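DUF1611 domain-containing protein (Anabaena variabilis, PDB 2OBN) is of unknown function but pairs a Rossmann-like N-terminal domain with a P-loop C-terminal domain, which suggests nucleotide binding. Local coordinates at the interface of chains A and B. Numbering follows the deposited sequence. Chains: chain A/B, Hypothetical protein.

Contact 1: the interface of chains A and B. Residues chain A 250, 288-289, 292-293; chain B 237-238, 285, 288-289.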
loop_
_atom_site.group_PDB
_atom_site.type_symbol
_atom_site.label_atom_id
_atom_site.label_comp_id
_atom_site.label_asym_id
_atom_site.label_seq_id
_atom_site.Cartn_x
_atom_site.Cartn_y
_atom_site.Cartn_z
ATOM N N ARG A 250 -8.113 -6.300 -3.985
ATOM C CA ARG A 250 -7.284 -7.369 -4.540
ATOM C C ARG A 250 -7.233 -8.635 -3.708
ATOM O O ARG A 250 -7.382 -9.729 -4.268
ATOM C CB ARG A 250 -5.870 -6.869 -4.836
ATOM C CG ARG A 250 -5.793 -5.873 -5.983
ATOM C CD ARG A 250 -5.948 -6.535 -7.356
ATOM N NE ARG A 250 -6.000 -5.501 -8.391
ATOM C CZ ARG A 250 -7.106 -4.852 -8.769
ATOM N NH1 ARG A 250 -8.306 -5.163 -8.272
ATOM N NH2 ARG A 250 -7.010 -3.923 -9.708
ATOM N N THR A 288 -14.432 -0.544 -12.088
ATOM C CA THR A 288 -13.330 -0.684 -13.020
ATOM C C THR A 288 -12.122 -1.234 -12.275
ATOM O O THR A 288 -11.489 -2.189 -12.730
ATOM C CB THR A 288 -12.978 0.667 -13.694
ATOM O OG1 THR A 288 -14.116 1.144 -14.418
ATOM C CG2 THR A 288 -11.820 0.506 -14.666
ATOM N N VAL A 289 -11.812 -0.641 -11.128
ATOM C CA VAL A 289 -10.681 -1.111 -10.319
ATOM C C VAL A 289 -10.907 -2.555 -9.888
ATOM O O VAL A 289 -9.988 -3.359 -9.983
ATOM C CB VAL A 289 -10.416 -0.220 -9.098
ATOM C CG1 VAL A 289 -9.478 -0.891 -8.104
ATOM C CG2 VAL A 289 -9.850 1.098 -9.551
ATOM N N GLY A 292 -10.409 -4.870 -12.832
ATOM C CA GLY A 292 -9.085 -4.711 -13.444
ATOM C C GLY A 292 -9.150 -4.580 -14.967
ATOM O O GLY A 292 -8.185 -4.877 -15.668
ATOM N N GLY A 293 -10.285 -4.101 -15.465
ATOM C CA GLY A 293 -10.531 -3.959 -16.878
ATOM C C GLY A 293 -10.685 -5.287 -17.573
ATOM O O GLY A 293 -10.549 -5.351 -18.790
ATOM N N LEU B 237 -1.825 -2.798 -11.909
ATOM C CA LEU B 237 -3.217 -2.937 -11.505
ATOM C C LEU B 237 -3.836 -4.249 -12.014
ATOM O O LEU B 237 -4.991 -4.518 -11.724
ATOM C CB LEU B 237 -4.040 -1.733 -11.994
ATOM C CG LEU B 237 -3.692 -0.367 -11.390
ATOM C CD1 LEU B 237 -4.548 0.700 -12.048
ATOM C CD2 LEU B 237 -3.881 -0.351 -9.891
ATOM N N LEU B 238 -3.070 -5.024 -12.795
ATOM C CA LEU B 238 -3.501 -6.298 -13.352
ATOM C C LEU B 238 -2.953 -7.481 -12.554
ATOM O O LEU B 238 -3.396 -8.610 -12.731
ATOM C CB LEU B 238 -3.039 -6.427 -14.810
ATOM C CG LEU B 238 -3.382 -5.280 -15.751
ATOM C CD1 LEU B 238 -2.948 -5.609 -17.158
ATOM C CD2 LEU B 238 -4.879 -4.973 -15.703
ATOM N N LEU B 285 -8.535 1.693 -17.628
ATOM C CA LEU B 285 -8.338 1.405 -16.208
ATOM C C LEU B 285 -7.391 2.434 -15.555
ATOM O O LEU B 285 -7.787 3.141 -14.611
ATOM C CB LEU B 285 -7.806 -0.019 -16.022
ATOM C CG LEU B 285 -7.294 -0.443 -14.637
ATOM C CD1 LEU B 285 -8.392 -0.401 -13.601
ATOM C CD2 LEU B 285 -6.669 -1.827 -14.744
ATOM N N THR B 288 -8.810 6.069 -15.509
ATOM C CA THR B 288 -9.903 6.183 -14.548
ATOM C C THR B 288 -9.357 6.259 -13.120
ATOM O O THR B 288 -9.868 7.050 -12.315
ATOM C CB THR B 288 -10.911 5.010 -14.721
ATOM O OG1 THR B 288 -11.572 5.140 -15.991
ATOM C CG2 THR B 288 -11.974 4.991 -13.612
ATOM N N VAL B 289 -8.336 5.444 -12.815
ATOM C CA VAL B 289 -7.672 5.462 -11.502
ATOM C C VAL B 289 -6.946 6.789 -11.305
ATOM O O VAL B 289 -7.064 7.408 -10.259
ATOM C CB VAL B 289 -6.676 4.274 -11.318
ATOM C CG1 VAL B 289 -5.833 4.411 -10.037
ATOM C CG2 VAL B 289 -7.427 2.949 -11.267
#

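Contact 2: the interface of chains A and B. Residues chain A 111, 203-206, 243-244; chain B 206-209.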
loop_
_atom_site.group_PDB
_atom_site.type_symbol
_atom_site.label_atom_id
_atom_site.label_comp_id
_atom_site.label_asym_id
_atom_site.label_seq_id
_atom_site.Cartn_x
_atom_site.Cartn_y
_atom_site.Cartn_z
ATOM N N HIS A 111 0.849 3.683 15.476
ATOM C CA HIS A 111 1.810 3.047 14.582
ATOM C C HIS A 111 3.098 2.681 15.308
ATOM O O HIS A 111 3.790 1.747 14.909
ATOM C CB HIS A 111 2.163 3.947 13.409
ATOM C CG HIS A 111 1.197 3.876 12.277
ATOM N ND1 HIS A 111 1.090 2.762 11.474
ATOM C CD2 HIS A 111 0.363 4.805 11.751
ATOM C CE1 HIS A 111 0.207 2.998 10.520
ATOM N NE2 HIS A 111 -0.240 4.234 10.659
ATOM N N LEU A 203 -4.645 -3.088 8.390
ATOM C CA LEU A 203 -4.067 -2.998 7.046
ATOM C C LEU A 203 -3.099 -1.862 6.786
ATOM O O LEU A 203 -2.108 -2.059 6.091
ATOM C CB LEU A 203 -5.175 -2.942 5.989
ATOM C CG LEU A 203 -4.719 -3.132 4.531
ATOM C CD1 LEU A 203 -3.829 -4.368 4.387
ATOM C CD2 LEU A 203 -5.935 -3.223 3.643
ATOM N N ASP A 204 -3.380 -0.683 7.336
ATOM C CA ASP A 204 -2.546 0.471 7.075
ATOM C C ASP A 204 -1.125 0.382 7.635
ATOM O O ASP A 204 -0.274 1.171 7.258
ATOM C CB ASP A 204 -3.239 1.776 7.488
ATOM C CG ASP A 204 -3.561 1.851 8.958
ATOM O OD1 ASP A 204 -2.945 1.136 9.784
ATOM O OD2 ASP A 204 -4.464 2.660 9.282
ATOM N N ALA A 205 -0.887 -0.566 8.532
ATOM C CA ALA A 205 0.435 -0.811 9.099
ATOM C C ALA A 205 1.185 -1.930 8.358
ATOM O O ALA A 205 2.305 -2.275 8.724
ATOM C CB ALA A 205 0.298 -1.167 10.566
ATOM N N VAL A 206 0.574 -2.508 7.326
ATOM C CA VAL A 206 1.225 -3.583 6.597
ATOM C C VAL A 206 2.046 -2.978 5.476
ATOM O O VAL A 206 1.607 -2.007 4.861
ATOM C CB VAL A 206 0.198 -4.574 6.003
ATOM C CG1 VAL A 206 0.891 -5.670 5.217
ATOM C CG2 VAL A 206 -0.684 -5.172 7.103
ATOM N N THR A 243 -4.320 4.612 0.156
ATOM C CA THR A 243 -3.855 3.406 -0.541
ATOM C C THR A 243 -4.681 2.143 -0.248
ATOM O O THR A 243 -4.885 1.307 -1.135
ATOM C CB THR A 243 -2.398 3.130 -0.133
ATOM O OG1 THR A 243 -1.562 4.159 -0.669
ATOM C CG2 THR A 243 -1.903 1.795 -0.642
ATOM N N ALA A 244 -5.170 2.022 0.982
ATOM C CA ALA A 244 -5.823 0.803 1.478
ATOM C C ALA A 244 -6.935 0.163 0.670
ATOM O O ALA A 244 -7.076 -1.068 0.705
ATOM C CB ALA A 244 -6.301 1.007 2.904
ATOM N N VAL B 206 7.260 0.179 2.310
ATOM C CA VAL B 206 6.659 1.253 3.112
ATOM C C VAL B 206 5.278 0.794 3.595
ATOM O O VAL B 206 4.556 0.081 2.875
ATOM C CB VAL B 206 6.519 2.569 2.306
ATOM C CG1 VAL B 206 5.813 3.660 3.141
ATOM C CG2 VAL B 206 7.887 3.070 1.851
ATOM N N ARG B 207 4.910 1.186 4.817
ATOM C CA ARG B 207 3.589 0.837 5.353
ATOM C C ARG B 207 2.522 1.517 4.509
ATOM O O ARG B 207 2.726 2.640 4.037
ATOM C CB ARG B 207 3.450 1.270 6.816
ATOM C CG ARG B 207 4.293 0.459 7.789
ATOM C CD ARG B 207 4.354 1.125 9.151
ATOM N NE ARG B 207 5.233 2.293 9.149
ATOM C CZ ARG B 207 5.498 3.050 10.215
ATOM N NH1 ARG B 207 4.938 2.806 11.388
ATOM N NH2 ARG B 207 6.321 4.080 10.106
ATOM N N VAL B 208 1.387 0.837 4.350
ATOM C CA VAL B 208 0.281 1.321 3.508
ATOM C C VAL B 208 -0.102 2.782 3.792
ATOM O O VAL B 208 -0.172 3.595 2.864
ATOM C CB VAL B 208 -0.932 0.352 3.591
ATOM C CG1 VAL B 208 -2.241 0.986 3.118
ATOM C CG2 VAL B 208 -0.649 -0.915 2.803
ATOM N N ASP B 209 -0.290 3.105 5.062
ATOM C CA ASP B 209 -0.701 4.441 5.510
ATOM C C ASP B 209 0.225 5.561 4.997
ATOM O O ASP B 209 -0.228 6.678 4.710
ATOM C CB ASP B 209 -0.676 4.497 7.055
ATOM C CG ASP B 209 -1.848 5.243 7.664
ATOM O OD1 ASP B 209 -2.813 5.596 6.959
ATOM O OD2 ASP B 209 -1.836 5.419 8.899
HETATM O O HOH W 1 -0.795 5.745 1.186
HETATM O O HOH W 2 2.887 0.774 12.159
HETATM O O HOH W 3 -5.473 4.909 7.755
#

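Contact 1: the interface of chains A and B
A:Val289 and B:Val289 meet methyl to methyl, through CG2 of each, their side chains crossing at about a right angle, at the two-fold interface of two copies of this DUF1611 protein, in a patch whose residues all lie in the C-terminal P-loop region of the family. Both come from helix 279-291 of their chains, and the symmetry pairs each valine with its own twin.

The apolar part is carried by branched side chains of this helix. In both valines CG1 is anti to the backbone N (chi1 166° in chain A), which places CG2 anti to the carbonyl carbon and turns it to the partner. The CG2 methyls of A:Val289 and B:Val289 are 3.5 Å apart, somewhat tighter than ordinary van der Waals contact. B:Leu285 has more of its own surface buried by the partner than any other residue of the patch, 57 Å², and divides its branches between two targets. Its CD1 lies 3.7 Å from the CG2 methyl of A:Thr288, the two side chains running past each other in opposite directions. The other branch, CD2, reaches the loop just past helix 279-291, where it packs on the main chain of A:Gly292, 3.5 Å from its O.

Polar contact comes from A:Arg250 of helix 245-252, whose chain bends at chi2 (-75°). Its NH2 donates to the main-chain O of B:Leu237 over 2.9 Å. This nitrogen lies in the carbonyl plane on a lone pair, whereas the oxygen is tilted from the guanidinium plane and the bond is bent, 135° at the hydrogen.

Within chain A the same guanidinium is held end-on: NH1 and NH2 both donate to O of A:Val289, each at 3.0 Å, with that oxygen practically in the guanidinium plane, so that NH2 donates both to this O and to O of B:Leu237. The double grip, with the oxygen in the plane, should restrain the rotation of the group.

Contact 2: the interface of chains A and B
The N-terminal turn of helix 208-222 in chain B docks against the 3-10 helix 203-205 of chain A, and its first amides are capped by backbone carbonyls of the partner. B:Val208 N donates to O of A:Val206 at 2.9 Å; B:Asp209 N donates to O of A:Asp204, also at 2.9 Å.

The side chain of B:Asp209 turns to A:His111. NE2 of the imidazole donates to the carboxylate OD2 over 2.7 Å in a nearly straight bond, 171° at the hydrogen. The oxygen lies in the ring plane and uses its anti lone pair, while ring and carboxylate planes are 44° apart. A:Asp204, with CG between backbone N and carbonyl carbon (chi1 61°), brings its carboxylate alongside that of B:Asp209. The two groups stack, pointing the same way, and water 3 bridges OD2 of A:Asp204 to OD1 of B:Asp209. The helix start and the histidine may ease the closeness of these acids.

At the other ring nitrogen, ND1 of A:His111 is 2.8 Å from water 2, which also contacts the histidine carbonyl O and NH1 of B:Arg207. Water 1 links OG1 of A:Thr243 to O of B:Val208, 2.8 Å from the latter.

B:Val208 packs by its side chain against chain A: its CG1, anti to the backbone N, meets CG2 of A:Thr243 at 3.9 Å and touches A:Ala244.

In the fold, A:His111 belongs to the Rossmann-like N-terminal region, whereas the other residues belong to the P-loop region, so one B helix start touches both regions of chain A.

The centres of contact 1 and contact 2 lie about 20 Å apart along one two-fold interface, and each has a twin with the chains exchanged. No residue is common to both, but the stretch between strand 228-231 and helix 245-252 supplies B:Leu237 and B:Leu238 to contact 1 and A:Thr243 and A:Ala244 to contact 2, from opposite chains in the copies given and both from each chain by the two-fold; the helix that follows carries A:Arg250. Contact 1 joins P-loop regions, whereas contact 2 also brings in the Rossmann-like region. Together they would couple both regions across a dimer, although the structure alone does not prove this assembly biological.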